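Local coordinates for protein BT_4661 (Bacteroides thetaiotaomicron, PDB 4AK1) that is a SusE-like surface glycan-binding protein that probably captures heparin or heparan sulphate at the cell surface for the heparin utilisation system, at residues V328-P333 with N407-E412. Residues are numbered along the deposited sequence; the frame is centred on the assembly and turned at random.
Sequences VEFIEP and NTKGSE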
loop_
_atom_site.group_PDB
_atom_site.type_symbol
_atom_site.label_atom_id
_atom_site.label_comp_id
_atom_site.label_asym_id
_atom_site.label_seq_id
_atom_site.Cartn_x
_atom_site.Cartn_y
_atom_site.Cartn_z
ATOM N N VAL A 328 -51.607 -42.795 8.569
ATOM C CA VAL A 328 -51.501 -41.753 9.600
ATOM C C VAL A 328 -52.441 -40.578 9.341
ATOM O O VAL A 328 -53.088 -40.493 8.288
ATOM C CB VAL A 328 -50.054 -41.237 9.789
ATOM C CG1 VAL A 328 -49.132 -42.348 10.284
ATOM C CG2 VAL A 328 -49.524 -40.589 8.508
ATOM N N GLU A 329 -52.508 -39.692 10.326
ATOM C CA GLU A 329 -53.314 -38.475 10.294
ATOM C C GLU A 329 -52.647 -37.418 9.424
ATOM O O GLU A 329 -51.430 -37.285 9.427
ATOM C CB GLU A 329 -53.423 -37.933 11.721
ATOM C CG GLU A 329 -54.668 -37.125 12.041
ATOM C CD GLU A 329 -54.746 -36.809 13.528
ATOM O OE1 GLU A 329 -53.760 -36.281 14.081
ATOM O OE2 GLU A 329 -55.772 -37.121 14.150
ATOM N N PHE A 330 -53.463 -36.674 8.688
ATOM C CA PHE A 330 -53.005 -35.570 7.864
ATOM C C PHE A 330 -52.153 -34.579 8.666
ATOM O O PHE A 330 -52.535 -34.159 9.762
ATOM C CB PHE A 330 -54.220 -34.880 7.229
ATOM C CG PHE A 330 -53.874 -33.694 6.376
ATOM C CD1 PHE A 330 -53.398 -33.864 5.082
ATOM C CD2 PHE A 330 -54.034 -32.400 6.866
ATOM C CE1 PHE A 330 -53.080 -32.767 4.298
ATOM C CE2 PHE A 330 -53.729 -31.298 6.083
ATOM C CZ PHE A 330 -53.251 -31.484 4.797
ATOM N N ILE A 331 -50.972 -34.269 8.133
ATOM C CA ILE A 331 -50.092 -33.228 8.660
ATOM C C ILE A 331 -50.328 -31.969 7.831
ATOM O O ILE A 331 -50.135 -31.970 6.617
ATOM C CB ILE A 331 -48.590 -33.638 8.587
ATOM C CG1 ILE A 331 -48.269 -34.764 9.590
ATOM C CG2 ILE A 331 -47.654 -32.441 8.791
ATOM C CD1 ILE A 331 -48.184 -34.344 11.049
ATOM N N GLU A 332 -50.744 -30.893 8.489
ATOM C CA GLU A 332 -51.006 -29.641 7.783
ATOM C C GLU A 332 -49.663 -29.042 7.324
ATOM O O GLU A 332 -48.751 -28.916 8.131
ATOM C CB GLU A 332 -51.778 -28.679 8.685
ATOM C CG GLU A 332 -52.338 -27.449 8.002
ATOM C CD GLU A 332 -53.624 -27.709 7.251
ATOM O OE1 GLU A 332 -54.645 -28.097 7.870
ATOM O OE2 GLU A 332 -53.624 -27.513 6.026
ATOM N N PRO A 333 -49.529 -28.728 6.017
ATOM C CA PRO A 333 -48.329 -28.044 5.518
ATOM C C PRO A 333 -48.202 -26.647 6.108
ATOM O O PRO A 333 -49.216 -26.045 6.478
ATOM C CB PRO A 333 -48.583 -27.928 4.008
ATOM C CG PRO A 333 -49.578 -28.987 3.697
ATOM C CD PRO A 333 -50.442 -29.096 4.922
ATOM N N ASN A 407 -41.579 -29.281 8.599
ATOM C CA ASN A 407 -42.256 -30.496 9.005
ATOM C C ASN A 407 -42.114 -31.534 7.885
ATOM O O ASN A 407 -41.367 -31.309 6.931
ATOM C CB ASN A 407 -43.725 -30.236 9.438
ATOM C CG ASN A 407 -44.635 -29.754 8.313
ATOM O OD1 ASN A 407 -44.292 -29.769 7.126
ATOM N ND2 ASN A 407 -45.845 -29.356 8.693
ATOM N N THR A 408 -42.830 -32.652 7.990
ATOM C CA THR A 408 -42.700 -33.746 7.020
ATOM C C THR A 408 -43.208 -33.372 5.621
ATOM O O THR A 408 -42.914 -34.063 4.643
ATOM C CB THR A 408 -43.430 -35.023 7.497
ATOM O OG1 THR A 408 -44.786 -34.702 7.801
ATOM C CG2 THR A 408 -42.782 -35.601 8.741
ATOM N N LYS A 409 -43.978 -32.288 5.530
ATOM C CA LYS A 409 -44.512 -31.826 4.250
ATOM C C LYS A 409 -43.559 -30.864 3.523
ATOM O O LYS A 409 -43.760 -30.564 2.343
ATOM C CB LYS A 409 -45.897 -31.183 4.416
ATOM C CG LYS A 409 -47.001 -32.142 4.861
ATOM C CD LYS A 409 -47.405 -33.093 3.754
ATOM C CE LYS A 409 -48.437 -34.099 4.253
ATOM N NZ LYS A 409 -49.822 -33.542 4.291
ATOM N N GLY A 410 -42.526 -30.399 4.220
ATOM C CA GLY A 410 -41.518 -29.522 3.621
ATOM C C GLY A 410 -41.020 -28.412 4.526
ATOM O O GLY A 410 -41.259 -28.425 5.744
ATOM N N SER A 411 -40.298 -27.461 3.927
ATOM C CA SER A 411 -39.705 -26.329 4.642
ATOM C C SER A 411 -40.152 -24.992 4.069
ATOM O O SER A 411 -40.480 -24.883 2.886
ATOM C CB SER A 411 -38.177 -26.398 4.630
ATOM O OG SER A 411 -37.708 -27.328 5.591
ATOM N N GLU A 412 -40.154 -23.976 4.922
ATOM C CA GLU A 412 -40.479 -22.620 4.516
ATOM C C GLU A 412 -39.656 -21.653 5.373
ATOM O O GLU A 412 -39.583 -21.806 6.592
ATOM C CB GLU A 412 -41.985 -22.373 4.657
ATOM C CG GLU A 412 -42.448 -20.965 4.279
ATOM C CD GLU A 412 -42.930 -20.831 2.842
ATOM O OE1 GLU A 412 -42.822 -21.798 2.050
ATOM O OE2 GLU A 412 -43.443 -19.740 2.497
#
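Pro333 and Lys409 bring the two backbones together, their CA atoms 5.5 Å apart, where the extended segment 328-333 passes the type I beta turn Asn407-Gly410 that closes a hairpin. Lys409 reaches along the loop: CG packs against Ile331 CG2, and bends at chi2 (-72°) and chi4 bring NZ to Ile331 O at 2.8 Å, in the carbonyl plane. The same ammonium approaches the Phe330 ring obliquely, 3.3 Å from CE1, and forms a salt bridge with Glu240, whose carboxylate also accepts from the Ile331 backbone N. Ile331 CG2 rests against Lys409 CG, Thr408 OG1 and Asn407 ND2. Asn407 works both ways: OD1 accepts from Lys409 N at 3.0 Å in an Asx turn, while ND2 gives a weak bond to Glu332 O and a further one to Asp361 O. Replacing Asn407 by an alanine would probably deprive Lys409 N, Asp361 O and, more weakly, Glu332 O of their side-chain partner and open a gap beside Ile331 CG2. The contact thus joins the connection between strands 324-328 and 342-345 to the turn linking strands 397-407 and 410-421, with strand 236-240 alongside through Glu240.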